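PDB 3WLA: oxidized polyvinyl alcohol hydrolase from Sphingopyxis, which hydrolyses beta-diketones such as nonane-4,6-dione and cleaves oxidized polyvinyl alcohol in the second step of that polymer's degradation. Local coordinates for residues E14-K19 and D25-G30; W50-G55 and W62-P67; M141-G146 and L151-L156; A171-S176 and S265-S270; K313-T318 and C326-F331. All coordinates share one frame; numbering follows the deposited sequence.

Contact 1: residues E14-K19 and D25-G30; sequences EGFTPK and DFPSDG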
# COMPACT_ATOMS: atom_id res chain seq x y z
N GLU A 14 0.63 -0.12 26.53
CA GLU A 14 0.52 0.44 27.87
C GLU A 14 0.51 1.95 27.79
O GLU A 14 1.42 2.53 27.19
CB GLU A 14 1.73 0.04 28.72
CG GLU A 14 2.10 -1.45 28.71
CD GLU A 14 1.32 -2.25 29.76
OE1 GLU A 14 0.71 -1.60 30.65
OE2 GLU A 14 1.34 -3.51 29.70
N GLY A 15 -0.48 2.59 28.40
CA GLY A 15 -0.51 4.04 28.43
C GLY A 15 -1.14 4.75 27.26
O GLY A 15 -1.25 5.99 27.24
N PHE A 16 -1.56 3.98 26.26
CA PHE A 16 -2.18 4.57 25.10
C PHE A 16 -3.63 4.15 24.95
O PHE A 16 -3.95 2.97 25.11
CB PHE A 16 -1.45 4.14 23.80
CG PHE A 16 -1.94 4.85 22.59
CD1 PHE A 16 -1.45 6.12 22.26
CD2 PHE A 16 -2.98 4.32 21.82
CE1 PHE A 16 -1.99 6.85 21.21
CE2 PHE A 16 -3.52 5.04 20.77
CZ PHE A 16 -3.03 6.30 20.46
N THR A 17 -4.48 5.10 24.60
CA THR A 17 -5.88 4.82 24.35
C THR A 17 -6.26 5.64 23.11
O THR A 17 -6.05 6.86 23.04
CB THR A 17 -6.77 5.16 25.60
OG1 THR A 17 -6.85 6.57 25.76
CG2 THR A 17 -6.14 4.58 26.87
N PRO A 18 -6.83 4.96 22.10
CA PRO A 18 -7.23 5.55 20.83
C PRO A 18 -8.41 6.46 20.92
O PRO A 18 -9.27 6.25 21.75
CB PRO A 18 -7.52 4.32 19.98
CG PRO A 18 -8.21 3.45 20.92
CD PRO A 18 -7.34 3.57 22.20
N LYS A 19 -8.46 7.46 20.05
CA LYS A 19 -9.61 8.34 20.02
C LYS A 19 -9.86 8.77 18.58
O LYS A 19 -9.03 8.51 17.70
CB LYS A 19 -9.40 9.59 20.88
CG LYS A 19 -8.25 10.42 20.47
CD LYS A 19 -7.93 11.41 21.58
CE LYS A 19 -7.11 12.56 21.07
NZ LYS A 19 -7.01 13.66 22.09
N ASP A 25 1.93 10.13 19.77
CA ASP A 25 2.62 9.36 20.81
C ASP A 25 2.26 7.90 21.00
O ASP A 25 2.30 7.37 22.12
CB ASP A 25 2.54 10.10 22.16
CG ASP A 25 3.31 11.40 22.15
OD1 ASP A 25 4.30 11.49 21.38
OD2 ASP A 25 2.94 12.34 22.89
N PHE A 26 1.91 7.24 19.92
CA PHE A 26 1.62 5.82 19.97
C PHE A 26 2.98 5.16 20.01
O PHE A 26 3.81 5.38 19.12
CB PHE A 26 0.90 5.40 18.71
CG PHE A 26 0.56 3.96 18.69
CD1 PHE A 26 -0.64 3.51 19.24
CD2 PHE A 26 1.43 3.05 18.10
CE1 PHE A 26 -0.98 2.16 19.20
CE2 PHE A 26 1.11 1.69 18.05
CZ PHE A 26 -0.11 1.24 18.60
N PRO A 27 3.27 4.34 21.03
CA PRO A 27 4.58 3.71 21.08
C PRO A 27 4.73 2.51 20.19
O PRO A 27 3.93 1.57 20.25
CB PRO A 27 4.74 3.36 22.57
CG PRO A 27 3.34 3.12 23.03
CD PRO A 27 2.59 4.26 22.35
N SER A 28 5.79 2.51 19.38
CA SER A 28 5.96 1.38 18.48
C SER A 28 7.43 1.23 18.10
O SER A 28 8.01 2.10 17.47
CB SER A 28 5.05 1.56 17.24
OG SER A 28 4.98 0.36 16.47
N ASP A 29 8.02 0.10 18.49
CA ASP A 29 9.43 -0.17 18.24
C ASP A 29 10.28 0.98 18.78
O ASP A 29 11.31 1.31 18.23
CB ASP A 29 9.72 -0.39 16.74
CG ASP A 29 9.48 -1.81 16.32
OD1 ASP A 29 10.15 -2.69 16.88
OD2 ASP A 29 8.62 -2.08 15.47
N GLY A 30 9.79 1.59 19.86
CA GLY A 30 10.51 2.66 20.51
C GLY A 30 10.36 4.02 19.91
O GLY A 30 11.08 4.94 20.30
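The ring of Phe-16 presents one face to Phe-26, whose CD1 stands 3.5 Å above the plane and over its centre; at the edge of the Phe-26 ring, in its plane, lies CE2 of Phe-16. This is a T-shaped (edge-to-face) stack, with centroids 5.0 Å apart and planes at 79°. It fastens the loop before strand 21-28 to that strand, an outermost member of the mixed sheet in this alpha/beta-hydrolase. Both aromatics reach the meeting point in the same way: CG stands anti to the backbone N in each, at -173° for chi1 of Phe-16, and the two side chains cross nearly at right angles. The strand itself is irregular here, since Asp-25 and Phe-26 together face Arg-33 of strand 31-38 in a G1 beta bulge. No hydrogen bond crosses between the two segments, and the union is one of rings and aliphatic carbon. Cys-144 of helix 133-145, whose sulfur is joined to Cys-12 in a disulfide, touches both phenylalanines and so closes the aromatic pair from the helix side. Beyond the stack, Phe-16 CD1 lies 3.8 Å from Phe-26 CA, and Phe-16 CB approaches Pro-27 CD at 4.3 Å.

Contact 2: residues W50-G55 and W62-P67; sequences WVPMVG and WNLNVP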
# COMPACT_ATOMS: atom_id res chain seq x y z
N TRP A 50 -10.19 0.50 6.33
CA TRP A 50 -9.42 1.06 5.20
C TRP A 50 -8.26 1.89 5.83
O TRP A 50 -8.50 2.78 6.66
CB TRP A 50 -10.32 1.97 4.37
CG TRP A 50 -9.70 2.77 3.22
CD1 TRP A 50 -10.01 4.07 2.88
CD2 TRP A 50 -8.76 2.32 2.23
NE1 TRP A 50 -9.33 4.46 1.76
CE2 TRP A 50 -8.54 3.42 1.33
CE3 TRP A 50 -8.08 1.11 2.02
CZ2 TRP A 50 -7.69 3.34 0.25
CZ3 TRP A 50 -7.21 1.02 0.93
CH2 TRP A 50 -7.02 2.14 0.05
N VAL A 51 -7.03 1.57 5.45
CA VAL A 51 -5.85 2.28 5.96
C VAL A 51 -5.11 2.89 4.76
O VAL A 51 -4.21 2.27 4.18
CB VAL A 51 -4.93 1.29 6.76
CG1 VAL A 51 -3.66 1.99 7.21
CG2 VAL A 51 -5.69 0.74 7.95
N PRO A 52 -5.54 4.09 4.33
CA PRO A 52 -4.91 4.75 3.18
C PRO A 52 -3.61 5.46 3.54
O PRO A 52 -3.57 6.17 4.52
CB PRO A 52 -6.00 5.74 2.73
CG PRO A 52 -6.58 6.19 4.07
CD PRO A 52 -6.68 4.87 4.84
N MET A 53 -2.58 5.31 2.70
CA MET A 53 -1.26 5.92 2.94
C MET A 53 -0.80 6.84 1.86
O MET A 53 -0.91 6.48 0.64
CB MET A 53 -0.19 4.83 3.09
CG MET A 53 -0.32 4.10 4.38
SD MET A 53 0.86 2.81 4.63
CE MET A 53 0.23 1.58 3.23
N VAL A 54 -0.29 8.02 2.27
CA VAL A 54 0.25 8.99 1.33
C VAL A 54 1.63 8.49 0.87
O VAL A 54 2.19 7.56 1.43
CB VAL A 54 0.53 10.40 1.98
CG1 VAL A 54 -0.79 11.15 2.21
CG2 VAL A 54 1.22 10.21 3.33
N GLY A 55 2.15 9.20 -0.11
CA GLY A 55 3.43 8.93 -0.66
C GLY A 55 4.51 9.89 -0.18
O GLY A 55 4.74 10.08 1.02
N TRP A 62 -4.43 15.68 3.77
CA TRP A 62 -4.88 15.90 2.41
C TRP A 62 -5.50 14.62 1.88
O TRP A 62 -6.57 14.67 1.31
CB TRP A 62 -3.75 16.27 1.46
CG TRP A 62 -2.99 17.49 1.85
CD1 TRP A 62 -3.22 18.30 2.94
CD2 TRP A 62 -1.83 17.99 1.20
NE1 TRP A 62 -2.25 19.28 2.99
CE2 TRP A 62 -1.38 19.11 1.94
CE3 TRP A 62 -1.11 17.60 0.05
CZ2 TRP A 62 -0.25 19.84 1.56
CZ3 TRP A 62 0.03 18.35 -0.33
CH2 TRP A 62 0.44 19.45 0.42
N ASN A 63 -4.81 13.50 2.05
CA ASN A 63 -5.32 12.24 1.57
C ASN A 63 -6.72 11.95 2.15
O ASN A 63 -7.56 11.39 1.47
CB ASN A 63 -4.32 11.16 1.95
CG ASN A 63 -4.78 9.77 1.62
OD1 ASN A 63 -5.57 9.18 2.36
ND2 ASN A 63 -4.27 9.21 0.50
N LEU A 64 -6.96 12.33 3.40
CA LEU A 64 -8.24 12.12 4.04
C LEU A 64 -9.31 13.13 3.66
O LEU A 64 -10.50 12.77 3.56
CB LEU A 64 -8.11 12.21 5.57
CG LEU A 64 -7.38 11.06 6.23
CD1 LEU A 64 -7.25 11.31 7.75
CD2 LEU A 64 -8.21 9.81 5.98
N ASN A 65 -8.90 14.38 3.45
CA ASN A 65 -9.90 15.43 3.26
C ASN A 65 -9.94 16.26 2.03
O ASN A 65 -10.86 17.08 1.87
CB ASN A 65 -9.80 16.43 4.42
CG ASN A 65 -9.87 15.76 5.75
OD1 ASN A 65 -9.11 16.08 6.67
ND2 ASN A 65 -10.76 14.81 5.89
N VAL A 66 -8.95 16.11 1.16
CA VAL A 66 -8.88 16.92 -0.01
C VAL A 66 -9.10 16.03 -1.20
O VAL A 66 -8.37 15.06 -1.39
CB VAL A 66 -7.49 17.57 -0.07
CG1 VAL A 66 -7.35 18.37 -1.32
CG2 VAL A 66 -7.28 18.43 1.21
N PRO A 67 -10.11 16.36 -2.02
CA PRO A 67 -10.43 15.58 -3.20
C PRO A 67 -9.28 15.28 -4.09
O PRO A 67 -9.16 14.15 -4.53
CB PRO A 67 -11.48 16.40 -3.90
CG PRO A 67 -12.23 16.98 -2.75
CD PRO A 67 -11.13 17.41 -1.81
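A chi1 of 175° swings the amide of Asn-63 out opposite its main-chain nitrogen, and a chi2 of -80° turns it so that the residue meets Pro-52 and Val-54 at once. Its CB touches Val-54 CG1 at 3.5 Å, while OD1 settles against the proline ring, 3.5 Å from Pro-52 CB and 3.6 Å from Pro-52 CG. Val-54 offers that methyl because CG1 is anti to its own carbonyl carbon, chi1 -74°. One residue further along the helix, Leu-64 CD2 adds a looser touch to Pro-52 CG at 4.4 Å. The proline is packed from its own strand too: its CB sits 3.5 Å above the plane of the Trp-50 ring, offset toward the rim. The contact joins the first strand and the helix of a beta-alpha-beta crossover, strand 47-53, helix 60-65 and strand 81-85. Val-54 lies about 8 Å, side chain to side chain, from Ser-162, the probable nucleophile. The buried amide oxygen therefore rests on carbon across the contact, and it takes a weak hydrogen bond from Asn-72 ND2.

Contact 3: residues M141-G146 and L151-L156; sequences MVRCVG and LDRKRL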
# COMPACT_ATOMS: atom_id res chain seq x y z
N MET A 141 -1.26 -0.40 15.13
CA MET A 141 -2.21 0.69 15.06
C MET A 141 -3.66 0.17 14.92
O MET A 141 -4.56 0.56 15.68
CB MET A 141 -1.88 1.56 13.85
CG MET A 141 -2.83 2.69 13.59
SD MET A 141 -2.40 3.58 12.00
CE MET A 141 -3.01 2.38 10.78
N VAL A 142 -3.89 -0.68 13.91
CA VAL A 142 -5.22 -1.20 13.66
C VAL A 142 -5.63 -2.04 14.86
O VAL A 142 -6.74 -1.84 15.36
CB VAL A 142 -5.28 -2.04 12.38
CG1 VAL A 142 -6.67 -2.66 12.24
CG2 VAL A 142 -5.00 -1.12 11.15
N ARG A 143 -4.77 -2.94 15.32
CA ARG A 143 -5.14 -3.74 16.51
C ARG A 143 -5.57 -2.85 17.69
O ARG A 143 -6.48 -3.21 18.44
CB ARG A 143 -3.99 -4.65 16.93
CG ARG A 143 -3.92 -5.94 16.18
CD ARG A 143 -2.81 -6.79 16.75
NE ARG A 143 -2.48 -7.88 15.84
CZ ARG A 143 -3.26 -8.94 15.60
NH1 ARG A 143 -4.43 -9.07 16.22
NH2 ARG A 143 -2.87 -9.84 14.72
N CYS A 144 -4.95 -1.69 17.85
CA CYS A 144 -5.31 -0.80 18.95
C CYS A 144 -6.64 -0.09 18.74
O CYS A 144 -7.46 -0.02 19.66
CB CYS A 144 -4.20 0.24 19.21
SG CYS A 144 -4.59 1.51 20.50
N VAL A 145 -6.90 0.44 17.54
CA VAL A 145 -8.18 1.11 17.31
C VAL A 145 -9.31 0.13 17.60
O VAL A 145 -10.37 0.50 18.13
CB VAL A 145 -8.27 1.61 15.84
CG1 VAL A 145 -9.66 2.15 15.54
CG2 VAL A 145 -7.26 2.71 15.60
N GLY A 146 -9.06 -1.14 17.25
CA GLY A 146 -10.02 -2.21 17.46
C GLY A 146 -10.45 -2.43 18.93
O GLY A 146 -11.32 -3.26 19.20
N LEU A 151 -14.18 -3.69 14.95
CA LEU A 151 -13.65 -3.85 13.59
C LEU A 151 -13.82 -5.30 13.07
O LEU A 151 -13.95 -6.23 13.87
CB LEU A 151 -12.16 -3.45 13.57
CG LEU A 151 -11.80 -2.09 14.20
CD1 LEU A 151 -10.29 -1.84 14.15
CD2 LEU A 151 -12.55 -1.01 13.46
N ASP A 152 -13.82 -5.48 11.74
CA ASP A 152 -13.97 -6.83 11.17
C ASP A 152 -12.58 -7.41 10.90
O ASP A 152 -11.92 -7.03 9.93
CB ASP A 152 -14.74 -6.74 9.87
CG ASP A 152 -14.98 -8.10 9.24
OD1 ASP A 152 -14.26 -9.08 9.61
OD2 ASP A 152 -15.88 -8.17 8.35
N ARG A 153 -12.14 -8.33 11.75
CA ARG A 153 -10.82 -8.96 11.61
C ARG A 153 -10.53 -9.56 10.23
O ARG A 153 -9.37 -9.68 9.83
CB ARG A 153 -10.66 -10.05 12.69
CG ARG A 153 -9.35 -10.85 12.61
CD ARG A 153 -8.14 -10.02 13.08
NE ARG A 153 -6.85 -10.70 12.96
CZ ARG A 153 -6.19 -10.90 11.81
NH1 ARG A 153 -6.69 -10.46 10.65
NH2 ARG A 153 -5.00 -11.50 11.83
N LYS A 154 -11.57 -9.91 9.49
CA LYS A 154 -11.40 -10.52 8.17
C LYS A 154 -11.50 -9.54 7.02
O LYS A 154 -11.46 -9.92 5.86
CB LYS A 154 -12.42 -11.63 8.00
CG LYS A 154 -12.09 -12.80 8.94
CD LYS A 154 -13.07 -13.92 8.79
CE LYS A 154 -12.71 -15.07 9.73
NZ LYS A 154 -13.85 -16.03 9.79
N ARG A 155 -11.62 -8.26 7.37
CA ARG A 155 -11.75 -7.18 6.37
C ARG A 155 -10.86 -5.96 6.72
O ARG A 155 -11.34 -4.80 6.78
CB ARG A 155 -13.22 -6.78 6.23
CG ARG A 155 -14.07 -7.79 5.43
CD ARG A 155 -15.51 -7.27 5.27
NE ARG A 155 -16.31 -8.19 4.44
CZ ARG A 155 -17.00 -9.24 4.92
NH1 ARG A 155 -16.97 -9.51 6.22
NH2 ARG A 155 -17.76 -9.98 4.10
N LEU A 156 -9.58 -6.22 6.96
CA LEU A 156 -8.64 -5.15 7.25
C LEU A 156 -7.88 -4.94 5.94
O LEU A 156 -7.19 -5.84 5.49
CB LEU A 156 -7.66 -5.60 8.34
CG LEU A 156 -8.40 -6.09 9.60
CD1 LEU A 156 -7.31 -6.36 10.67
CD2 LEU A 156 -9.42 -5.02 10.08
O HOH W 1 -4.32 -12.60 14.36
O HOH W 2 -12.81 -4.61 17.18
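Leu-151 CD1 presses against Gly-146, only 3.3 Å from its CA, a tight fit with little room for a side chain there. The same methyl reaches Val-142 CG1 at 4.2 Å, and this valine branch also touches Leu-156 CD1 at 4.1 Å, the two side chains passing in opposite directions. Leu-151 gets there with CG anti to its carbonyl carbon, chi1 -50°. Nearby, a water accepts from Leu-151 N at 2.8 Å and donates to Gly-146 O at 2.9 Å. A second water bridges the arginines, accepting from Arg-143 NH2 at 3.1 Å and from Arg-153 NH2 at 2.8 Å, in the plane of both guanidinium groups although these stand 81° apart. Further out, Glu-9 forms a salt bridge with Arg-143 and probably offsets part of the paired charge, while the carbonyl oxygens of Phe-178 and Glu-177 take hydrogen bonds from Arg-153. In the type I turn of the second segment, Asp-152 accepts from Lys-154 N (an Asx turn) and holds Arg-155 in a salt bridge. Helix 133-145, between strands 81-85 and 155-161 in the chain, thus packs on the second of these parallel strands, a beta-alpha-beta connection of the alpha/beta-hydrolase fold.

Contact 4: residues A171-S176 and S265-S270; sequences ALLFDS and SNYFSS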
# COMPACT_ATOMS: atom_id res chain seq x y z
N ALA A 171 3.84 -4.49 3.19
CA ALA A 171 3.03 -5.04 4.30
C ALA A 171 2.25 -6.28 3.86
O ALA A 171 2.07 -7.23 4.67
CB ALA A 171 2.07 -3.96 4.83
N LEU A 172 1.79 -6.31 2.60
CA LEU A 172 1.04 -7.50 2.13
C LEU A 172 1.97 -8.70 1.95
O LEU A 172 1.51 -9.87 2.02
CB LEU A 172 0.31 -7.24 0.80
CG LEU A 172 -0.80 -6.15 0.83
CD1 LEU A 172 -1.44 -6.03 -0.50
CD2 LEU A 172 -1.86 -6.46 1.87
N LEU A 173 3.25 -8.42 1.69
CA LEU A 173 4.23 -9.48 1.49
C LEU A 173 4.76 -10.04 2.78
O LEU A 173 5.02 -11.26 2.88
CB LEU A 173 5.41 -8.99 0.62
CG LEU A 173 5.10 -8.75 -0.88
CD1 LEU A 173 6.28 -8.03 -1.57
CD2 LEU A 173 4.79 -10.05 -1.59
N PHE A 174 4.95 -9.17 3.75
CA PHE A 174 5.47 -9.58 5.05
C PHE A 174 4.43 -9.94 6.11
O PHE A 174 4.74 -10.69 7.02
CB PHE A 174 6.29 -8.47 5.69
CG PHE A 174 7.74 -8.47 5.27
CD1 PHE A 174 8.64 -9.32 5.88
CD2 PHE A 174 8.17 -7.65 4.20
CE1 PHE A 174 9.97 -9.38 5.44
CE2 PHE A 174 9.49 -7.68 3.75
CZ PHE A 174 10.41 -8.57 4.37
N ASP A 175 3.23 -9.40 6.00
CA ASP A 175 2.23 -9.60 7.03
C ASP A 175 0.86 -9.95 6.45
O ASP A 175 -0.18 -9.39 6.83
CB ASP A 175 2.17 -8.30 7.85
CG ASP A 175 1.52 -8.49 9.22
OD1 ASP A 175 1.33 -9.65 9.61
OD2 ASP A 175 1.24 -7.49 9.93
N SER A 176 0.85 -10.91 5.54
CA SER A 176 -0.41 -11.33 4.96
C SER A 176 -1.33 -12.05 5.98
O SER A 176 -2.50 -12.27 5.72
CB SER A 176 -0.16 -12.22 3.75
OG SER A 176 0.49 -13.43 4.12
N SER A 265 1.85 -7.37 -10.21
CA SER A 265 0.68 -8.13 -10.63
C SER A 265 1.05 -9.60 -10.93
O SER A 265 0.27 -10.51 -10.64
CB SER A 265 -0.03 -7.50 -11.85
OG SER A 265 0.63 -7.74 -13.09
N ASN A 266 2.24 -9.81 -11.49
CA ASN A 266 2.70 -11.15 -11.84
C ASN A 266 2.85 -12.03 -10.60
O ASN A 266 2.38 -13.19 -10.57
CB ASN A 266 4.05 -11.07 -12.54
CG ASN A 266 3.95 -10.54 -13.98
OD1 ASN A 266 2.86 -10.39 -14.56
ND2 ASN A 266 5.11 -10.31 -14.58
N TYR A 267 3.50 -11.49 -9.59
CA TYR A 267 3.71 -12.21 -8.35
C TYR A 267 2.41 -12.59 -7.61
O TYR A 267 2.19 -13.77 -7.29
CB TYR A 267 4.57 -11.37 -7.39
CG TYR A 267 4.67 -12.02 -6.05
CD1 TYR A 267 5.59 -13.05 -5.82
CD2 TYR A 267 3.78 -11.68 -5.03
CE1 TYR A 267 5.62 -13.74 -4.59
CE2 TYR A 267 3.79 -12.37 -3.78
CZ TYR A 267 4.71 -13.40 -3.57
OH TYR A 267 4.74 -14.05 -2.35
N PHE A 268 1.55 -11.60 -7.33
CA PHE A 268 0.30 -11.87 -6.64
C PHE A 268 -0.65 -12.78 -7.46
O PHE A 268 -1.44 -13.57 -6.91
CB PHE A 268 -0.41 -10.56 -6.33
CG PHE A 268 0.25 -9.76 -5.25
CD1 PHE A 268 0.40 -10.29 -3.98
CD2 PHE A 268 0.68 -8.46 -5.50
CE1 PHE A 268 0.94 -9.55 -2.94
CE2 PHE A 268 1.24 -7.69 -4.46
CZ PHE A 268 1.36 -8.24 -3.18
N SER A 269 -0.58 -12.65 -8.78
CA SER A 269 -1.42 -13.49 -9.61
C SER A 269 -0.91 -14.94 -9.57
O SER A 269 -1.63 -15.86 -9.96
CB SER A 269 -1.40 -13.00 -11.06
OG SER A 269 -2.17 -11.82 -11.22
N SER A 270 0.34 -15.13 -9.16
CA SER A 270 0.92 -16.45 -9.14
C SER A 270 0.69 -17.18 -7.83
O SER A 270 1.03 -18.37 -7.74
CB SER A 270 2.41 -16.40 -9.38
OG SER A 270 3.08 -15.98 -8.20
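Helices 163-174 and 257-269 meet through their last turns, the CA atoms of Leu-173 and Phe-268, the nearest pair, lying 9.3 Å apart, a spacing bridged by side chains alone. Leu-173 CD2 does most of the touching. It comes obliquely upon the Tyr-267 ring, closest at CE2 (3.3 Å, a tight approach), and also meets Phe-268 CE1 at 4.1 Å. With chi1 at 174°, the tyrosine ring swings from its backbone N toward Leu-173. Phe-268 CZ reaches Leu-172 CB at 4.2 Å. The aromatics pack together, Tyr-267 CD2 lying 3.8 Å above the Phe-268 ring, offset toward its rim. Both N and OG of Ser-270 grip Tyr-267 O. Leu-172 and Phe-268 touch Val-234, placing the junction over strand 232-238. Replacing Tyr-267 by alanine would probably open a gap beside Leu-173 CD2, uncover part of the Phe-268 face and leave the carbonyl of Pro-226 without its phenol hydroxyl. The junction is thus apolar, with that hydroxyl satisfied by Pro-226 O.

Contact 5: residues K313-T318 and C326-F331; sequences KDFKLT and CKIGRF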
# COMPACT_ATOMS: atom_id res chain seq x y z
N LYS A 313 -12.00 -18.88 -6.33
CA LYS A 313 -13.01 -19.30 -7.28
C LYS A 313 -14.36 -18.62 -7.09
O LYS A 313 -15.18 -18.57 -8.01
CB LYS A 313 -13.18 -20.82 -7.22
CG LYS A 313 -13.70 -21.33 -5.88
CD LYS A 313 -13.24 -22.78 -5.61
CE LYS A 313 -13.88 -23.38 -4.35
NZ LYS A 313 -13.47 -24.82 -4.11
N ASP A 314 -14.64 -18.09 -5.91
CA ASP A 314 -15.92 -17.41 -5.70
C ASP A 314 -15.92 -15.88 -5.92
O ASP A 314 -16.96 -15.24 -5.94
CB ASP A 314 -16.41 -17.70 -4.30
CG ASP A 314 -16.56 -19.20 -4.06
OD1 ASP A 314 -17.29 -19.82 -4.88
OD2 ASP A 314 -15.94 -19.73 -3.10
N PHE A 315 -14.74 -15.31 -6.11
CA PHE A 315 -14.61 -13.85 -6.31
C PHE A 315 -15.32 -13.42 -7.59
O PHE A 315 -15.20 -14.05 -8.63
CB PHE A 315 -13.12 -13.50 -6.44
CG PHE A 315 -12.86 -12.04 -6.64
CD1 PHE A 315 -13.07 -11.15 -5.59
CD2 PHE A 315 -12.40 -11.57 -7.87
CE1 PHE A 315 -12.82 -9.77 -5.74
CE2 PHE A 315 -12.14 -10.20 -8.06
CZ PHE A 315 -12.36 -9.29 -6.97
N LYS A 316 -16.07 -12.33 -7.51
CA LYS A 316 -16.74 -11.81 -8.69
C LYS A 316 -16.31 -10.34 -8.82
O LYS A 316 -16.39 -9.59 -7.85
CB LYS A 316 -18.28 -11.97 -8.53
CG LYS A 316 -18.64 -13.47 -8.41
CD LYS A 316 -20.11 -13.85 -8.36
CE LYS A 316 -20.19 -15.36 -8.11
NZ LYS A 316 -19.10 -16.10 -8.89
N LEU A 317 -15.81 -9.96 -10.00
CA LEU A 317 -15.36 -8.58 -10.24
C LEU A 317 -16.46 -7.81 -10.94
O LEU A 317 -16.93 -8.25 -11.99
CB LEU A 317 -14.10 -8.60 -11.13
CG LEU A 317 -13.40 -7.29 -11.54
CD1 LEU A 317 -12.90 -6.63 -10.29
CD2 LEU A 317 -12.24 -7.56 -12.47
N THR A 318 -16.92 -6.69 -10.38
CA THR A 318 -17.96 -5.93 -11.07
C THR A 318 -17.26 -4.78 -11.83
O THR A 318 -16.08 -4.50 -11.59
CB THR A 318 -18.96 -5.37 -10.08
OG1 THR A 318 -18.31 -4.37 -9.28
CG2 THR A 318 -19.49 -6.51 -9.15
N CYS A 326 -10.39 -2.92 -15.31
CA CYS A 326 -9.77 -3.92 -14.45
C CYS A 326 -10.02 -5.37 -14.95
O CYS A 326 -11.08 -5.65 -15.57
CB CYS A 326 -10.32 -3.77 -13.05
SG CYS A 326 -10.31 -2.05 -12.38
N LYS A 327 -9.06 -6.25 -14.70
CA LYS A 327 -9.16 -7.65 -15.09
C LYS A 327 -8.62 -8.48 -13.91
O LYS A 327 -7.78 -8.00 -13.16
CB LYS A 327 -8.32 -7.92 -16.37
CG LYS A 327 -6.83 -8.11 -16.14
CD LYS A 327 -6.04 -8.56 -17.41
CE LYS A 327 -6.02 -10.12 -17.60
NZ LYS A 327 -4.98 -10.86 -16.76
N ILE A 328 -9.10 -9.71 -13.73
CA ILE A 328 -8.56 -10.55 -12.67
C ILE A 328 -7.23 -11.03 -13.22
O ILE A 328 -7.09 -11.20 -14.44
CB ILE A 328 -9.47 -11.76 -12.34
CG1 ILE A 328 -10.73 -11.25 -11.61
CG2 ILE A 328 -8.73 -12.73 -11.44
CD1 ILE A 328 -11.85 -12.30 -11.42
N GLY A 329 -6.23 -11.19 -12.36
CA GLY A 329 -4.93 -11.66 -12.84
C GLY A 329 -3.85 -10.60 -13.09
O GLY A 329 -3.95 -9.47 -12.56
N ARG A 330 -2.83 -10.93 -13.90
CA ARG A 330 -1.75 -9.99 -14.18
C ARG A 330 -2.10 -8.97 -15.25
O ARG A 330 -3.05 -9.13 -16.01
CB ARG A 330 -0.49 -10.74 -14.60
CG ARG A 330 -0.65 -11.50 -15.93
CD ARG A 330 0.62 -12.23 -16.39
NE ARG A 330 1.63 -11.33 -16.93
CZ ARG A 330 1.63 -10.81 -18.16
NH1 ARG A 330 0.66 -11.12 -19.01
NH2 ARG A 330 2.64 -9.99 -18.53
N PHE A 331 -1.35 -7.87 -15.29
CA PHE A 331 -1.62 -6.90 -16.35
C PHE A 331 -1.25 -7.51 -17.73
O PHE A 331 -0.23 -8.17 -17.87
CB PHE A 331 -0.80 -5.62 -16.14
CG PHE A 331 -1.34 -4.72 -15.06
CD1 PHE A 331 -2.43 -3.93 -15.28
CD2 PHE A 331 -0.72 -4.68 -13.80
CE1 PHE A 331 -2.93 -3.09 -14.26
CE2 PHE A 331 -1.20 -3.86 -12.78
CZ PHE A 331 -2.31 -3.05 -13.01
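Strand 325-328, outermost and antiparallel in the mixed sheet, is covered here by the loop that follows helix 292-304, through Phe-315 and Leu-317 packed on Ile-328 and Cys-326. Ile-328 approaches the edge of the Phe-315 ring, with CG1 in the ring plane; its CD1 lies 3.7 Å from Phe-315 CD2, and its CG1 is 4.0 Å from Phe-315 CE2. The two side chains run past one another in opposite directions, the ring having been sent toward the strand by a CG anti to the backbone N (chi1 -179°). Leu-317 extends one methyl over the strand backbone: CD2 is 3.8 Å from Cys-326 O and 4.1 Å from Ile-328 CG1. An alanine in place of Phe-315 is likely to leave Ile-328 CD1 without the ring edge it lies against, and the ring of His-306 without its nearly perpendicular aromatic partner. Beyond the strand the chain is held by Lys-327, whose NZ bonds Arg-330 O at 2.7 Å, in the carbonyl plane on a lone pair, and Ile-328 O at 3.2 Å, tilted from its plane. Trp-298 of helix 292-304 touches both Leu-317 and Cys-326, and the disulfide of Cys-326 with Cys-279 ties the strand to its neighbour 274-280. The whole is a disulfide-linked antiparallel strand closing one border of an alpha/beta-hydrolase sheet.

How the contacts relate
Contacts 2 and 4 are buried, contacts 1 and 3 partly so, and contact 5 lies at the surface. Contacts 1 and 5 serve the two outermost strands of one sheet, their centres about 38 Å apart; contacts 2 and 3 belong to neighbouring strands inside it, where Val-51 touches Met-141 and Val-142. Cys-144 of contact 3 meets the aromatic pair of contact 1, and Asn-266 of contact 4 probably accepts a hydrogen bond from Arg-330 of contact 5. No direct hydrogen bond joins the paired segments in any of them. Contact 3 alone adds bridging water and neighbouring charge, contact 2 sets an amide against proline and valine, and contacts 1, 4 and 5 pack rings and aliphatic groups.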